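Local coordinates for putative acyl-[acyl-carrier-protein]--UDP-N-acetylglucosamine O-acyltransferase (PDB 4R36) that probably transfers an acyl chain from acyl carrier protein to UDP-N-acetylglucosamine, working as a trimer of left-handed parallel beta-helices, at residues Asn55-Ala60 and Gly73-Pro78; Ile82-Gln87 and Thr111-Thr116; Ile165-Val170 and Tyr181-Gly186; Ser191-Pro196 and Ser269-Ile274. One frame throughout, in Å; residues are numbered along the deposited sequence.

Interaction 1 (Asn55-Ala60 and Gly73-Pro78)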
loop_
_atom_site.group_PDB
_atom_site.type_symbol
_atom_site.label_atom_id
_atom_site.label_comp_id
_atom_site.label_asym_id
_atom_site.label_seq_id
_atom_site.Cartn_x
_atom_site.Cartn_y
_atom_site.Cartn_z
ATOM N N ASN A 55 -22.821 19.871 -6.728
ATOM C CA ASN A 55 -22.265 19.147 -7.925
ATOM C C ASN A 55 -21.230 18.057 -7.516
ATOM O O ASN A 55 -20.225 17.898 -8.150
ATOM C CB ASN A 55 -21.636 20.083 -8.949
ATOM C CG ASN A 55 -22.578 21.203 -9.393
ATOM O OD1 ASN A 55 -23.726 20.962 -9.664
ATOM N ND2 ASN A 55 -22.081 22.387 -9.481
ATOM N N ASN A 56 -21.510 17.309 -6.472
ATOM C CA ASN A 56 -20.608 16.259 -5.999
ATOM C C ASN A 56 -21.181 14.937 -6.381
ATOM O O ASN A 56 -22.385 14.769 -6.437
ATOM C CB ASN A 56 -20.373 16.331 -4.500
ATOM C CG ASN A 56 -19.494 17.524 -4.124
ATOM O OD1 ASN A 56 -18.284 17.588 -4.475
ATOM N ND2 ASN A 56 -20.081 18.483 -3.415
ATOM N N LYS A 57 -20.305 13.981 -6.640
ATOM C CA LYS A 57 -20.696 12.622 -6.860
ATOM C C LYS A 57 -20.011 11.732 -5.837
ATOM O O LYS A 57 -18.783 11.700 -5.798
ATOM C CB LYS A 57 -20.279 12.228 -8.288
ATOM C CG LYS A 57 -20.561 10.760 -8.596
ATOM C CD LYS A 57 -20.466 10.457 -10.060
ATOM C CE LYS A 57 -21.023 9.072 -10.285
ATOM N NZ LYS A 57 -20.466 8.409 -11.493
ATOM N N ILE A 58 -20.791 11.040 -5.038
ATOM C CA ILE A 58 -20.288 10.212 -3.973
ATOM C C ILE A 58 -20.737 8.824 -4.308
ATOM O O ILE A 58 -21.928 8.503 -4.249
ATOM C CB ILE A 58 -20.821 10.653 -2.620
ATOM C CG1 ILE A 58 -20.552 12.135 -2.460
ATOM C CG2 ILE A 58 -20.246 9.807 -1.515
ATOM C CD1 ILE A 58 -20.892 12.689 -1.099
ATOM N N MET A 59 -19.768 7.959 -4.621
ATOM C CA MET A 59 -20.045 6.650 -5.052
ATOM C C MET A 59 -20.264 5.666 -3.931
ATOM O O MET A 59 -20.044 5.945 -2.780
ATOM C CB MET A 59 -18.934 6.138 -6.037
ATOM C CG MET A 59 -18.787 7.109 -7.182
ATOM S SD MET A 59 -17.482 6.772 -8.365
ATOM C CE MET A 59 -18.071 5.241 -9.055
ATOM N N ALA A 60 -20.678 4.481 -4.309
ATOM C CA ALA A 60 -21.112 3.456 -3.353
ATOM C C ALA A 60 -20.105 3.090 -2.325
ATOM O O ALA A 60 -18.908 2.962 -2.606
ATOM C CB ALA A 60 -21.578 2.219 -4.080
ATOM N N GLY A 73 -18.105 20.046 -6.919
ATOM C CA GLY A 73 -17.606 19.442 -8.134
ATOM C C GLY A 73 -16.669 18.211 -7.946
ATOM O O GLY A 73 -15.982 17.810 -8.857
ATOM N N ASN A 74 -16.634 17.649 -6.756
ATOM C CA ASN A 74 -15.738 16.517 -6.490
ATOM C C ASN A 74 -16.364 15.197 -6.882
ATOM O O ASN A 74 -17.607 15.063 -6.954
ATOM C CB ASN A 74 -15.490 16.472 -5.010
ATOM C CG ASN A 74 -14.818 17.726 -4.503
ATOM O OD1 ASN A 74 -13.597 17.947 -4.715
ATOM N ND2 ASN A 74 -15.597 18.589 -3.854
ATOM N N THR A 75 -15.529 14.178 -7.109
ATOM C CA THR A 75 -16.023 12.792 -7.159
ATOM C C THR A 75 -15.297 11.957 -6.140
ATOM O O THR A 75 -14.040 12.000 -6.077
ATOM C CB THR A 75 -15.774 12.165 -8.556
ATOM O OG1 THR A 75 -16.249 13.040 -9.593
ATOM C CG2 THR A 75 -16.411 10.841 -8.726
ATOM N N ILE A 76 -16.066 11.261 -5.324
ATOM C CA ILE A 76 -15.534 10.459 -4.210
ATOM C C ILE A 76 -15.899 9.048 -4.554
ATOM O O ILE A 76 -17.095 8.662 -4.643
ATOM C CB ILE A 76 -16.066 10.993 -2.859
ATOM C CG1 ILE A 76 -15.553 12.436 -2.692
ATOM C CG2 ILE A 76 -15.652 10.121 -1.706
ATOM C CD1 ILE A 76 -16.154 13.086 -1.491
ATOM N N PHE A 77 -14.853 8.216 -4.742
ATOM C CA PHE A 77 -15.012 6.891 -5.218
ATOM C C PHE A 77 -15.334 5.912 -4.147
ATOM O O PHE A 77 -15.145 6.179 -2.947
ATOM C CB PHE A 77 -13.736 6.478 -6.013
ATOM C CG PHE A 77 -13.674 7.077 -7.368
ATOM C CD1 PHE A 77 -13.472 8.462 -7.545
ATOM C CD2 PHE A 77 -13.813 6.294 -8.487
ATOM C CE1 PHE A 77 -13.417 9.006 -8.805
ATOM C CE2 PHE A 77 -13.720 6.861 -9.756
ATOM C CZ PHE A 77 -13.533 8.212 -9.905
ATOM N N PRO A 78 -15.741 4.691 -4.541
ATOM C CA PRO A 78 -16.106 3.682 -3.515
ATOM C C PRO A 78 -15.062 3.373 -2.469
ATOM O O PRO A 78 -13.859 3.204 -2.825
ATOM C CB PRO A 78 -16.387 2.412 -4.328
ATOM C CG PRO A 78 -16.838 2.982 -5.634
ATOM C CD PRO A 78 -15.890 4.141 -5.884
#

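Interaction 2 (Ile82-Gln87 and Thr111-Thr116)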
loop_
_atom_site.group_PDB
_atom_site.type_symbol
_atom_site.label_atom_id
_atom_site.label_comp_id
_atom_site.label_asym_id
_atom_site.label_seq_id
_atom_site.Cartn_x
_atom_site.Cartn_y
_atom_site.Cartn_z
ATOM N N ILE A 82 -13.509 9.768 4.459
ATOM C CA ILE A 82 -13.153 11.132 4.814
ATOM C C ILE A 82 -13.630 11.472 6.212
ATOM O O ILE A 82 -14.788 11.207 6.572
ATOM C CB ILE A 82 -13.731 12.101 3.768
ATOM C CG1 ILE A 82 -13.188 11.758 2.357
ATOM C CG2 ILE A 82 -13.382 13.545 4.102
ATOM C CD1 ILE A 82 -13.765 12.599 1.255
ATOM N N GLY A 83 -12.704 11.985 7.040
ATOM C CA GLY A 83 -12.999 12.528 8.328
ATOM C C GLY A 83 -12.833 11.651 9.528
ATOM O O GLY A 83 -13.143 12.081 10.643
ATOM N N ALA A 84 -12.268 10.457 9.367
ATOM C CA ALA A 84 -11.995 9.654 10.541
ATOM C C ALA A 84 -11.002 10.337 11.474
ATOM O O ALA A 84 -10.168 11.179 11.030
ATOM C CB ALA A 84 -11.496 8.285 10.159
ATOM N N ILE A 85 -11.112 10.009 12.761
ATOM C CA ILE A 85 -10.243 10.578 13.751
ATOM C C ILE A 85 -8.755 10.292 13.421
ATOM O O ILE A 85 -8.449 9.277 12.775
ATOM C CB ILE A 85 -10.545 10.143 15.177
ATOM C CG1 ILE A 85 -10.395 8.621 15.344
ATOM C CG2 ILE A 85 -11.953 10.634 15.558
ATOM C CD1 ILE A 85 -10.490 8.185 16.761
ATOM N N PRO A 86 -7.851 11.182 13.844
ATOM C CA PRO A 86 -6.455 10.980 13.622
ATOM C C PRO A 86 -5.955 9.600 14.056
ATOM O O PRO A 86 -6.420 9.019 15.017
ATOM C CB PRO A 86 -5.792 12.065 14.483
ATOM C CG PRO A 86 -6.798 13.169 14.577
ATOM C CD PRO A 86 -8.141 12.500 14.460
ATOM N N GLN A 87 -4.957 9.102 13.362
ATOM C CA GLN A 87 -4.247 7.956 13.784
ATOM C C GLN A 87 -3.204 8.327 14.881
ATOM O O GLN A 87 -2.724 7.490 15.576
ATOM C CB GLN A 87 -3.624 7.240 12.572
ATOM C CG GLN A 87 -4.658 6.653 11.603
ATOM C CD GLN A 87 -4.018 5.931 10.450
ATOM O OE1 GLN A 87 -3.007 6.354 9.914
ATOM N NE2 GLN A 87 -4.664 4.954 9.992
ATOM N N THR A 111 -7.979 7.708 2.312
ATOM C CA THR A 111 -8.306 8.093 3.654
ATOM C C THR A 111 -7.811 9.534 3.889
ATOM O O THR A 111 -6.640 9.856 3.644
ATOM C CB THR A 111 -7.716 7.125 4.721
ATOM O OG1 THR A 111 -6.296 6.926 4.519
ATOM C CG2 THR A 111 -8.418 5.784 4.684
ATOM N N ILE A 112 -8.717 10.396 4.371
ATOM C CA ILE A 112 -8.352 11.716 4.794
ATOM C C ILE A 112 -8.832 11.908 6.235
ATOM O O ILE A 112 -10.010 12.150 6.480
ATOM C CB ILE A 112 -8.900 12.808 3.856
ATOM C CG1 ILE A 112 -8.579 12.518 2.389
ATOM C CG2 ILE A 112 -8.417 14.190 4.260
ATOM C CD1 ILE A 112 -9.209 13.455 1.385
ATOM N N ASN A 113 -7.913 11.804 7.184
ATOM C CA ASN A 113 -8.289 11.915 8.564
ATOM C C ASN A 113 -8.479 13.399 8.924
ATOM O O ASN A 113 -7.777 14.274 8.426
ATOM C CB ASN A 113 -7.239 11.313 9.519
ATOM C CG ASN A 113 -6.884 9.831 9.301
ATOM O OD1 ASN A 113 -5.848 9.404 9.818
ATOM N ND2 ASN A 113 -7.687 9.068 8.607
ATOM N N ARG A 114 -9.384 13.679 9.867
ATOM C CA ARG A 114 -9.477 14.989 10.427
ATOM C C ARG A 114 -8.310 15.368 11.294
ATOM O O ARG A 114 -7.417 14.540 11.632
ATOM C CB ARG A 114 -10.824 15.184 11.167
ATOM C CG ARG A 114 -11.095 14.396 12.440
ATOM C CD ARG A 114 -12.547 14.753 12.826
ATOM N NE ARG A 114 -13.092 14.093 14.013
ATOM C CZ ARG A 114 -13.085 14.569 15.266
ATOM N NH1 ARG A 114 -12.449 15.647 15.592
ATOM N NH2 ARG A 114 -13.680 13.884 16.234
ATOM N N GLY A 115 -8.281 16.626 11.674
ATOM C CA GLY A 115 -7.107 17.205 12.363
ATOM C C GLY A 115 -6.967 16.880 13.871
ATOM O O GLY A 115 -7.812 16.209 14.461
ATOM N N THR A 116 -5.888 17.388 14.464
ATOM C CA THR A 116 -5.655 17.320 15.910
ATOM C C THR A 116 -5.522 18.771 16.432
ATOM O O THR A 116 -5.498 19.719 15.651
ATOM C CB THR A 116 -4.361 16.602 16.271
ATOM O OG1 THR A 116 -3.218 17.367 15.830
ATOM C CG2 THR A 116 -4.327 15.215 15.732
HETATM O O HOH W 1 -14.678 11.980 12.760
HETATM O O HOH W 2 -10.314 8.856 7.260
HETATM O O HOH W 3 -3.830 10.734 11.081
#

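Interaction 3 (Ile165-Val170 and Tyr181-Gly186)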
loop_
_atom_site.group_PDB
_atom_site.type_symbol
_atom_site.label_atom_id
_atom_site.label_comp_id
_atom_site.label_asym_id
_atom_site.label_seq_id
_atom_site.Cartn_x
_atom_site.Cartn_y
_atom_site.Cartn_z
ATOM N N ILE A 165 3.609 16.400 -8.640
ATOM C CA ILE A 165 3.297 15.069 -9.072
ATOM C C ILE A 165 4.072 14.075 -8.241
ATOM O O ILE A 165 5.292 14.066 -8.247
ATOM C CB ILE A 165 3.562 14.834 -10.558
ATOM C CG1 ILE A 165 2.674 15.784 -11.362
ATOM C CG2 ILE A 165 3.255 13.384 -10.910
ATOM C CD1 ILE A 165 2.847 15.662 -12.848
ATOM N N ILE A 166 3.364 13.229 -7.505
ATOM C CA ILE A 166 3.982 12.231 -6.623
ATOM C C ILE A 166 3.532 10.882 -7.123
ATOM O O ILE A 166 2.315 10.681 -7.358
ATOM C CB ILE A 166 3.569 12.474 -5.170
ATOM C CG1 ILE A 166 3.912 13.915 -4.807
ATOM C CG2 ILE A 166 4.200 11.461 -4.241
ATOM C CD1 ILE A 166 3.479 14.322 -3.423
ATOM N N SER A 167 4.468 9.961 -7.344
ATOM C CA SER A 167 4.101 8.654 -7.844
ATOM C C SER A 167 3.607 7.768 -6.698
ATOM O O SER A 167 3.243 8.247 -5.632
ATOM C CB SER A 167 5.219 7.921 -8.617
ATOM O OG SER A 167 5.899 8.775 -9.477
ATOM N N ALA A 168 3.513 6.494 -6.986
ATOM C CA ALA A 168 2.932 5.524 -6.106
ATOM C C ALA A 168 3.865 5.086 -5.031
ATOM O O ALA A 168 5.119 5.101 -5.198
ATOM C CB ALA A 168 2.505 4.310 -6.929
ATOM N N ASN A 169 3.272 4.643 -3.930
ATOM C CA ASN A 169 4.011 4.119 -2.784
ATOM C C ASN A 169 5.106 5.007 -2.249
ATOM O O ASN A 169 6.111 4.523 -1.759
ATOM C CB ASN A 169 4.611 2.744 -3.130
ATOM C CG ASN A 169 3.568 1.633 -3.009
ATOM O OD1 ASN A 169 2.414 1.909 -2.743
ATOM N ND2 ASN A 169 3.962 0.423 -3.228
ATOM N N VAL A 170 4.885 6.301 -2.274
ATOM C CA VAL A 170 5.829 7.256 -1.711
ATOM C C VAL A 170 5.555 7.455 -0.224
ATOM O O VAL A 170 4.332 7.479 0.226
ATOM C CB VAL A 170 5.804 8.598 -2.471
ATOM C CG1 VAL A 170 6.524 9.700 -1.705
ATOM C CG2 VAL A 170 6.449 8.400 -3.851
ATOM N N TYR A 181 5.619 21.699 -8.652
ATOM C CA TYR A 181 6.156 21.160 -9.925
ATOM C C TYR A 181 7.252 20.060 -9.776
ATOM O O TYR A 181 7.995 19.777 -10.674
ATOM C CB TYR A 181 6.673 22.295 -10.811
ATOM C CG TYR A 181 5.591 23.204 -11.249
ATOM C CD1 TYR A 181 4.760 22.844 -12.315
ATOM C CD2 TYR A 181 5.375 24.390 -10.617
ATOM C CE1 TYR A 181 3.754 23.696 -12.712
ATOM C CE2 TYR A 181 4.329 25.233 -11.012
ATOM C CZ TYR A 181 3.547 24.871 -12.073
ATOM O OH TYR A 181 2.470 25.620 -12.554
ATOM N N VAL A 182 7.293 19.445 -8.627
ATOM C CA VAL A 182 8.224 18.370 -8.338
ATOM C C VAL A 182 7.643 17.125 -8.945
ATOM O O VAL A 182 6.395 16.999 -9.072
ATOM C CB VAL A 182 8.289 18.253 -6.828
ATOM C CG1 VAL A 182 8.690 16.906 -6.321
ATOM C CG2 VAL A 182 9.137 19.359 -6.179
ATOM N N MET A 183 8.503 16.210 -9.344
ATOM C CA MET A 183 8.085 14.872 -9.597
ATOM C C MET A 183 8.852 13.965 -8.664
ATOM O O MET A 183 10.099 13.915 -8.682
ATOM C CB MET A 183 8.331 14.513 -11.007
ATOM C CG MET A 183 7.536 13.278 -11.325
ATOM S SD MET A 183 8.743 11.990 -11.289
ATOM C CE MET A 183 7.473 10.692 -11.399
ATOM N N ILE A 184 8.113 13.194 -7.867
ATOM C CA ILE A 184 8.755 12.252 -6.939
ATOM C C ILE A 184 8.516 10.859 -7.506
ATOM O O ILE A 184 7.351 10.439 -7.729
ATOM C CB ILE A 184 8.165 12.347 -5.535
ATOM C CG1 ILE A 184 8.220 13.801 -5.060
ATOM C CG2 ILE A 184 8.917 11.413 -4.617
ATOM C CD1 ILE A 184 7.668 14.011 -3.638
ATOM N N GLN A 185 9.588 10.107 -7.637
ATOM C CA GLN A 185 9.504 8.809 -8.267
ATOM C C GLN A 185 8.940 7.743 -7.323
ATOM O O GLN A 185 8.994 7.861 -6.121
ATOM C CB GLN A 185 10.893 8.402 -8.774
ATOM C CG GLN A 185 11.253 9.343 -9.974
ATOM C CD GLN A 185 12.565 8.952 -10.684
ATOM O OE1 GLN A 185 13.401 8.245 -10.133
ATOM N NE2 GLN A 185 12.718 9.412 -11.917
ATOM N N GLY A 186 8.374 6.706 -7.938
ATOM C CA GLY A 186 7.603 5.698 -7.198
ATOM C C GLY A 186 8.401 4.915 -6.220
ATOM O O GLY A 186 9.548 4.535 -6.483
HETATM O O HOH W 4 7.937 6.742 -10.902
#

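Interaction 4 (Ser191-Pro196 and Ser269-Ile274)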
loop_
_atom_site.group_PDB
_atom_site.type_symbol
_atom_site.label_atom_id
_atom_site.label_comp_id
_atom_site.label_asym_id
_atom_site.label_seq_id
_atom_site.Cartn_x
_atom_site.Cartn_y
_atom_site.Cartn_z
ATOM N N SER A 191 12.592 12.328 4.395
ATOM C CA SER A 191 12.286 13.034 5.649
ATOM C C SER A 191 12.904 14.445 5.706
ATOM O O SER A 191 13.075 15.042 6.794
ATOM C CB SER A 191 12.759 12.194 6.806
ATOM O OG SER A 191 14.148 12.010 6.604
ATOM N N LYS A 192 13.170 15.002 4.529
ATOM C CA LYS A 192 13.567 16.388 4.352
ATOM C C LYS A 192 12.656 17.015 3.347
ATOM O O LYS A 192 11.867 16.304 2.739
ATOM C CB LYS A 192 15.023 16.412 3.921
ATOM C CG LYS A 192 15.903 15.873 5.063
ATOM C CD LYS A 192 17.160 16.655 5.295
ATOM C CE LYS A 192 18.120 16.053 6.314
ATOM N NZ LYS A 192 17.399 15.490 7.472
ATOM N N ASP A 193 12.770 18.322 3.149
ATOM C CA ASP A 193 11.945 19.003 2.204
ATOM C C ASP A 193 12.445 18.786 0.747
ATOM O O ASP A 193 13.673 18.628 0.463
ATOM C CB ASP A 193 11.894 20.491 2.550
ATOM C CG ASP A 193 11.268 20.776 3.911
ATOM O OD1 ASP A 193 10.403 20.033 4.408
ATOM O OD2 ASP A 193 11.710 21.762 4.566
ATOM N N ILE A 194 11.511 18.838 -0.203
ATOM C CA ILE A 194 11.829 18.734 -1.627
ATOM C C ILE A 194 11.572 20.048 -2.329
ATOM O O ILE A 194 10.432 20.473 -2.433
ATOM C CB ILE A 194 11.052 17.621 -2.287
ATOM C CG1 ILE A 194 11.322 16.302 -1.522
ATOM C CG2 ILE A 194 11.441 17.460 -3.739
ATOM C CD1 ILE A 194 10.645 15.134 -2.137
ATOM N N PRO A 195 12.635 20.681 -2.833
ATOM C CA PRO A 195 12.458 22.041 -3.356
ATOM C C PRO A 195 11.774 22.027 -4.723
ATOM O O PRO A 195 11.774 20.988 -5.424
ATOM C CB PRO A 195 13.909 22.590 -3.403
ATOM C CG PRO A 195 14.703 21.365 -3.654
ATOM C CD PRO A 195 14.035 20.271 -2.859
ATOM N N PRO A 196 11.243 23.182 -5.157
ATOM C CA PRO A 196 10.347 23.198 -6.337
ATOM C C PRO A 196 11.001 22.873 -7.655
ATOM O O PRO A 196 12.220 23.091 -7.779
ATOM C CB PRO A 196 9.789 24.594 -6.346
ATOM C CG PRO A 196 10.668 25.370 -5.475
ATOM C CD PRO A 196 11.233 24.449 -4.443
ATOM N N SER A 269 13.492 26.670 4.602
ATOM C CA SER A 269 13.164 25.226 4.801
ATOM C C SER A 269 13.247 24.846 6.272
ATOM O O SER A 269 14.308 24.965 6.927
ATOM C CB SER A 269 14.128 24.339 4.008
ATOM O OG SER A 269 13.993 22.965 4.376
ATOM N N GLU A 270 12.171 24.309 6.793
ATOM C CA GLU A 270 12.175 23.857 8.143
ATOM C C GLU A 270 12.966 22.612 8.429
ATOM O O GLU A 270 13.442 22.434 9.551
ATOM C CB GLU A 270 10.777 23.483 8.574
ATOM C CG GLU A 270 9.769 24.547 8.335
ATOM C CD GLU A 270 9.958 25.754 9.222
ATOM O OE1 GLU A 270 10.698 25.688 10.226
ATOM O OE2 GLU A 270 9.316 26.753 8.889
ATOM N N ARG A 271 12.956 21.666 7.515
ATOM C CA ARG A 271 13.716 20.450 7.745
ATOM C C ARG A 271 15.102 20.365 7.130
ATOM O O ARG A 271 15.813 19.371 7.348
ATOM C CB ARG A 271 12.876 19.288 7.276
ATOM C CG ARG A 271 11.643 19.334 8.201
ATOM C CD ARG A 271 10.892 18.112 8.453
ATOM N NE ARG A 271 11.648 16.902 8.681
ATOM C CZ ARG A 271 11.399 15.985 9.600
ATOM N NH1 ARG A 271 10.487 16.185 10.524
ATOM N NH2 ARG A 271 12.157 14.895 9.638
ATOM N N GLY A 272 15.420 21.318 6.277
ATOM C CA GLY A 272 16.526 21.146 5.344
ATOM C C GLY A 272 15.981 20.492 4.100
ATOM O O GLY A 272 14.922 19.893 4.150
ATOM N N ILE A 273 16.737 20.519 3.003
ATOM C CA ILE A 273 16.318 19.862 1.774
ATOM C C ILE A 273 16.992 18.568 1.522
ATOM O O ILE A 273 18.026 18.308 2.088
ATOM C CB ILE A 273 16.503 20.755 0.535
ATOM C CG1 ILE A 273 17.961 21.247 0.368
ATOM C CG2 ILE A 273 15.571 21.914 0.669
ATOM C CD1 ILE A 273 18.197 21.876 -0.974
ATOM N N ILE A 274 16.425 17.749 0.640
ATOM C CA ILE A 274 17.007 16.459 0.339
ATOM C C ILE A 274 18.363 16.705 -0.366
ATOM O O ILE A 274 18.584 17.752 -0.976
ATOM C CB ILE A 274 16.079 15.556 -0.528
ATOM C CG1 ILE A 274 15.840 16.183 -1.929
ATOM C CG2 ILE A 274 14.798 15.221 0.213
ATOM C CD1 ILE A 274 15.209 15.195 -2.925
HETATM O O HOH W 5 9.919 23.856 4.887
#

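Interaction 1 (Asn55-Ala60 and Gly73-Pro78)
Asn55 begins the pairing of two successive coils of the left-handed beta-helix: its O receives a CA-H contact from Gly73, and its amide turns back to Asn37 in the coil before. At Asn56 the side chain takes over. OD1 accepts from Asn74 N at 2.8 Å and from Asn74 ND2 at 2.9 Å, while Asn56 ND2 goes to Gly71 O. The two amides are nearly coplanar, 3° between their planes. CG of Asn56 stands anti to the carbonyl carbon (chi1 -72°), beside its own N, which turns OD1 toward Asn74, within reach of both its N and its ND2; Asn74 in turn bonds Asn104 and Gly101. Lys57 N donates to Asn74 O at 2.9 Å, and Ile76 N to Lys57 O at 2.8 Å, as in parallel strands. CB and CG of Lys57 lie against CG2 of Thr75, and the extended chain then carries NZ away, whereas Ile58 turns with Ile76 to the other face of the sheet, into the core of the helix. Met59 N reaches Ile76 O at 2.8 Å. Met59 SD settles over one face of the Phe77 ring, 4.0 Å from the centroid and 21° off the normal, a Met-aromatic contact, while CB touches CD of Pro78 at 3.6 Å. Buried, coplanar asparagine amides linked from coil to coil thus meet their polar needs together with Gly71, Gly101 and Asn104, and a polarisable sulfur covers an aromatic face near the second subunit.

Interaction 2 (Ile82-Gln87 and Thr111-Thr116)
Backbone bonds join Ile82-Gln87 to Thr111-Thr116 where the chain leaves the left-handed beta-helix for a long loop. Gly83 N donates to Ile112 O at 2.8 Å, extending the parallel pairing of Ile82 with Ile112, and Arg114 N donates to Ala84 O at 2.9 Å. Gly83, at phi 96°, makes the turn that a side chain would obstruct.

Three waters fill in the polar links. One water, in the plane of the Arg114 guanidinium, accepts from NE and donates to Gly83 O at 2.6 Å; another joins Ala84 N to Asn113 ND2. The third donates to Asn113 OD1 at 2.7 Å and accepts from Gln87 N, so both ends of the Asn113 amide are held.

Van der Waals contacts complete the interface: CG2 of Ile85 approaches Arg114 NH2 at 3.7 Å. The Pro86 ring puts CG against CG2 of Thr116, a tight 3.4 Å, and near the carbonyl oxygens of Arg114 and Gly115.

Thr116 OG1 bonds Asp139, beside the UDP-GlcNAc-binding His138. Water thus matches donors to acceptors where the two backbones diverge past the Ile82-Ile112 pair, and Arg114 links the start of the loop, through water at Gly83, to its end, where NH1 bonds Glu94 and Ser96.

Interaction 3 (Ile165-Val170 and Tyr181-Gly186)
Ile166 and Ile184 run abreast in the same direction, CG1 of Ile166 meeting CD1 of Ile184 at 3.9 Å inside the left-handed beta-helix. Both hold CG1 anti to the carbonyl carbon (chi1 -55° and -54°); the matching torsions keep the two side chains in step from one coil to the next. Val170 lies roughly perpendicular to Ile184, its CG2 at 4.0 Å from the CG2 of Ile184; beta-branched residues suit this narrow interior because they fill it close to the backbone. On the other face, CG2 of Ile165 rests against CG of Met183, an apolar pair 4.3 Å apart on the outer side of the coils.

Ser167 is the polar centre of the contact. Ile184 O accepts from Ser167 N at 2.9 Å, in the carbonyl plane, and from Ser167 OG at 2.8 Å, tilted 20° from it; two donors from Ser167, just past its strand, therefore grip the carbonyl oxygen of Ile184. A water also gives a bond to Ser167 OG and takes one from Gly186 N at 3.0 Å. Before this point the parallel pairing runs through Ile165 N to Val182 O and Ile184 N to Ile165 O.

Strands 165-166 and 183-184 are neighbours in one sheet, between 147-148 and 198-201. Helix 212-217 comes against Ile165 through Arg217, while Phe190 of strand 189-190 touches both Val170 and Ile184.

Interaction 4 (Ser191-Pro196 and Ser269-Ile274)
Asp193 OD2 is gripped by Ser269 OG at 2.6 Å, by Arg271 N at 3.2 Å and by a water at 2.8 Å that also accepts from Glu270 N. The carboxylate thereby fastens the turn after helix 257-267, in the C-terminal helical part, to the last coil of the left-handed beta-helix. Ser269 arrives on the anti side of OD2, while Arg271 N comes from above the carboxylate plane. A chi1 of -63° turns the carboxylate of Asp193 toward both donors, and OD1 goes to Arg177 N. An acid suits this place because so many donors converge; they would probably help to stabilise its negative charge.

Backbone bonds flank the aspartate: Asp193 N donates to Gly272 O at 2.8 Å and Ile274 N to Asp193 O at 2.9 Å. Gly272, with phi 88°, adopts a conformation that a side chain would crowd. Alongside, CG1 of Ile194 lies 4.0 Å from CG2 of Ile274, and the Pro195 ring lies across Ile273, its CD 4.2 Å from CG2.

Arg271, bent at chi3, reaches back to the Ser191 carbonyl. Its NH2 donates in the carbonyl plane, on a lone pair of Ser191 O, at 3.0 Å, while NE makes a weak bond to the same oxygen.

How the interactions relate
The four contacts follow one another along the chain. Interactions 1 and 3 belong to one sheet of the beta-helix, with centres 25 Å apart, and both touch the second subunit; interaction 2 instead meets the third. Interactions 1 and 2 join inside the helix, where Ile76 CD1 lies 3.7 Å from Ile82 CD1. Interactions 3 and 4 share a core, with Ile184 CD1 3.5 Å from Ile194 CD1. The side chain of Pro78 lies about 7 Å from a bound calcium ion. UDP-N-acetylglucosamine-binding residues border three contacts, although the nucleotide sugar is absent from this model: between side chains, His138 is about 4 Å from Thr116, Arg217 about 4 Å from Ile165, and Gln174 about 5 Å from Arg271.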